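Local coordinates for protein CalsepRRP (PDB 1JY5) that belongs to the ribonuclease T2 family and is probably an RNA-binding hydrolase or a descendant of one, at residues Y141-V151 / C198-I206. Residues are numbered along the deposited sequence; the frame is centred on the assembly and turned at random.
Unlike the reference sequence in segment 141-151: Val151 (reference Leu).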
# COMPACT_ATOMS: atom_id res chain seq x y z
N TYR A 141 -8.68 -8.48 15.53
CA TYR A 141 -7.80 -7.32 15.46
C TYR A 141 -8.54 -6.16 14.81
O TYR A 141 -8.58 -6.01 13.59
CB TYR A 141 -6.53 -7.66 14.68
CG TYR A 141 -5.83 -8.89 15.21
CD1 TYR A 141 -6.08 -10.14 14.66
CD2 TYR A 141 -4.96 -8.80 16.30
CE1 TYR A 141 -5.48 -11.29 15.18
CE2 TYR A 141 -4.36 -9.94 16.83
CZ TYR A 141 -4.63 -11.18 16.27
OH TYR A 141 -4.05 -12.32 16.79
N LEU A 142 -9.12 -5.32 15.67
CA LEU A 142 -9.91 -4.18 15.24
C LEU A 142 -9.26 -2.84 15.58
O LEU A 142 -8.37 -2.76 16.43
CB LEU A 142 -11.29 -4.25 15.91
CG LEU A 142 -11.98 -5.62 15.89
CD1 LEU A 142 -13.04 -5.67 16.99
CD2 LEU A 142 -12.59 -5.88 14.53
N PRO A 143 -9.69 -1.76 14.91
CA PRO A 143 -9.12 -0.44 15.20
C PRO A 143 -9.41 -0.11 16.67
O PRO A 143 -10.52 -0.35 17.14
CB PRO A 143 -9.89 0.48 14.24
CG PRO A 143 -10.18 -0.42 13.07
CD PRO A 143 -10.61 -1.70 13.76
N SER A 144 -8.43 0.42 17.39
CA SER A 144 -8.61 0.75 18.81
C SER A 144 -7.52 1.67 19.32
O SER A 144 -6.36 1.54 18.94
CB SER A 144 -8.62 -0.53 19.65
OG SER A 144 -8.64 -0.23 21.04
N ASN A 145 -7.88 2.61 20.19
CA ASN A 145 -6.90 3.53 20.75
C ASN A 145 -6.47 3.05 22.13
O ASN A 145 -5.76 3.76 22.85
CB ASN A 145 -7.46 4.95 20.84
CG ASN A 145 -7.90 5.48 19.48
OD1 ASN A 145 -7.23 5.25 18.47
ND2 ASN A 145 -9.02 6.19 19.46
N THR A 146 -6.89 1.85 22.50
CA THR A 146 -6.55 1.28 23.80
C THR A 146 -6.00 -0.13 23.69
O THR A 146 -5.23 -0.57 24.54
CB THR A 146 -7.78 1.20 24.72
OG1 THR A 146 -8.75 0.34 24.13
CG2 THR A 146 -8.38 2.58 24.94
N ALA A 147 -6.38 -0.84 22.64
CA ALA A 147 -5.93 -2.22 22.48
C ALA A 147 -4.50 -2.35 21.99
O ALA A 147 -4.01 -1.55 21.19
CB ALA A 147 -6.88 -2.96 21.53
N GLU A 148 -3.82 -3.36 22.50
CA GLU A 148 -2.46 -3.68 22.11
C GLU A 148 -2.48 -5.14 21.71
O GLU A 148 -2.89 -6.00 22.50
CB GLU A 148 -1.48 -3.46 23.27
CG GLU A 148 -0.90 -2.05 23.36
CD GLU A 148 0.16 -1.92 24.44
OE1 GLU A 148 1.09 -2.76 24.46
OE2 GLU A 148 0.06 -0.99 25.26
N TYR A 149 -2.08 -5.43 20.48
CA TYR A 149 -2.09 -6.80 19.99
C TYR A 149 -0.69 -7.33 19.72
O TYR A 149 0.24 -6.55 19.48
CB TYR A 149 -2.90 -6.91 18.69
CG TYR A 149 -4.22 -6.16 18.68
CD1 TYR A 149 -4.31 -4.88 18.12
CD2 TYR A 149 -5.38 -6.75 19.16
CE1 TYR A 149 -5.53 -4.22 18.03
CE2 TYR A 149 -6.61 -6.10 19.08
CZ TYR A 149 -6.68 -4.84 18.52
OH TYR A 149 -7.90 -4.21 18.41
N LYS A 150 -0.53 -8.64 19.77
CA LYS A 150 0.76 -9.25 19.49
C LYS A 150 0.95 -9.27 17.98
O LYS A 150 0.05 -9.67 17.25
CB LYS A 150 0.81 -10.67 20.04
CG LYS A 150 0.65 -10.75 21.54
CD LYS A 150 0.66 -12.18 22.01
CE LYS A 150 0.54 -12.26 23.52
NZ LYS A 150 0.60 -13.67 23.99
N VAL A 151 2.12 -8.83 17.52
CA VAL A 151 2.43 -8.82 16.09
C VAL A 151 2.31 -10.22 15.51
O VAL A 151 1.77 -10.40 14.42
CB VAL A 151 3.86 -8.31 15.82
CG1 VAL A 151 4.11 -8.23 14.31
CG2 VAL A 151 4.06 -6.96 16.45
N CYS A 198 8.92 -4.32 13.95
CA CYS A 198 7.85 -3.92 14.85
C CYS A 198 8.07 -4.45 16.25
O CYS A 198 8.70 -5.49 16.44
CB CYS A 198 6.50 -4.44 14.37
SG CYS A 198 5.75 -3.60 12.95
N PRO A 199 7.56 -3.74 17.26
CA PRO A 199 7.71 -4.18 18.65
C PRO A 199 6.87 -5.44 18.81
O PRO A 199 6.02 -5.73 17.96
CB PRO A 199 7.11 -3.02 19.46
CG PRO A 199 7.29 -1.84 18.56
CD PRO A 199 6.98 -2.39 17.20
N SER A 200 7.08 -6.17 19.90
CA SER A 200 6.32 -7.39 20.16
C SER A 200 4.83 -7.09 20.25
O SER A 200 3.99 -7.90 19.85
CB SER A 200 6.79 -8.04 21.46
OG SER A 200 6.12 -9.27 21.67
N LEU A 201 4.50 -5.92 20.81
CA LEU A 201 3.10 -5.51 20.95
C LEU A 201 2.86 -4.28 20.09
O LEU A 201 3.63 -3.32 20.13
CB LEU A 201 2.78 -5.20 22.41
CG LEU A 201 2.81 -6.37 23.39
CD1 LEU A 201 2.48 -5.87 24.79
CD2 LEU A 201 1.81 -7.44 22.97
N VAL A 202 1.80 -4.31 19.29
CA VAL A 202 1.48 -3.20 18.41
C VAL A 202 0.02 -2.81 18.49
O VAL A 202 -0.80 -3.54 19.06
CB VAL A 202 1.82 -3.57 16.95
CG1 VAL A 202 3.30 -3.84 16.81
CG2 VAL A 202 1.00 -4.78 16.51
N SER A 203 -0.32 -1.66 17.91
CA SER A 203 -1.70 -1.19 17.94
C SER A 203 -2.22 -0.83 16.56
O SER A 203 -1.46 -0.63 15.62
CB SER A 203 -1.81 0.03 18.85
OG SER A 203 -0.99 1.09 18.37
N LEU A 204 -3.55 -0.75 16.45
CA LEU A 204 -4.20 -0.38 15.20
C LEU A 204 -5.08 0.83 15.52
O LEU A 204 -6.30 0.74 15.53
CB LEU A 204 -5.05 -1.54 14.68
CG LEU A 204 -4.28 -2.81 14.29
CD1 LEU A 204 -5.25 -3.97 14.10
CD2 LEU A 204 -3.48 -2.56 13.02
N PRO A 205 -4.44 1.98 15.80
CA PRO A 205 -5.13 3.23 16.14
C PRO A 205 -6.20 3.68 15.16
O PRO A 205 -6.14 3.36 13.96
CB PRO A 205 -3.98 4.23 16.24
CG PRO A 205 -2.97 3.69 15.27
CD PRO A 205 -3.00 2.22 15.59
N ILE A 206 -7.17 4.42 15.68
CA ILE A 206 -8.28 4.95 14.89
C ILE A 206 -7.90 6.36 14.45
O ILE A 206 -7.08 7.02 15.10
CB ILE A 206 -9.57 5.01 15.75
CG1 ILE A 206 -9.88 3.61 16.30
CG2 ILE A 206 -10.74 5.51 14.91
CD1 ILE A 206 -11.02 3.59 17.31
O HOH W 1 -4.99 -0.88 18.82
O HOH W 2 -5.40 6.90 18.11
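Leu204 turns its isobutyl group toward Tyr141 and Tyr149. Its CD1 meets CB of Tyr141 and lies 3.9 Å from CE1 of Tyr149, the side chains of Leu204 and Tyr149 crossing at about a right angle. The Tyr149 ring has Tyr141 CA over one face. One water ties the backbones together by donating to Ser144 O and Ala147 O and accepting from Leu204 N, while Ser144 N bonds to Leu204 O (2.8 Å) from above the carbonyl plane.

Beyond Leu204, Ile206 N gives a nearly straight bond (171°) to Asn145 OD1, 2.9 Å long. CG1 of Ile206, anti to its carbonyl carbon (chi1 -56°), reaches CB of Pro143 at 3.7 Å. With an alanine in its place, CG1 and CD1 would be gone, which would probably open a gap against the Pro143 ring and beside the Asn145 amide.

At the other end, Val151 crosses Val202 at about a right angle. Val151 N bonds to Ser200 O (3.1 Å). Ile154 of helix 151-162 also touches Val202, and the disulfide Cys170-Cys198 tethers 198-206 to strand 167-171. Tyr149 and Val202 form an antiparallel hydrogen-bonded pair, linked both ways, with Lys150-Leu201 the adjoining non-hydrogen-bonded pair: a two-stranded antiparallel sheet at the surface, joining the residues before helix 151-162 to the C-terminal tail of this T2-family protein.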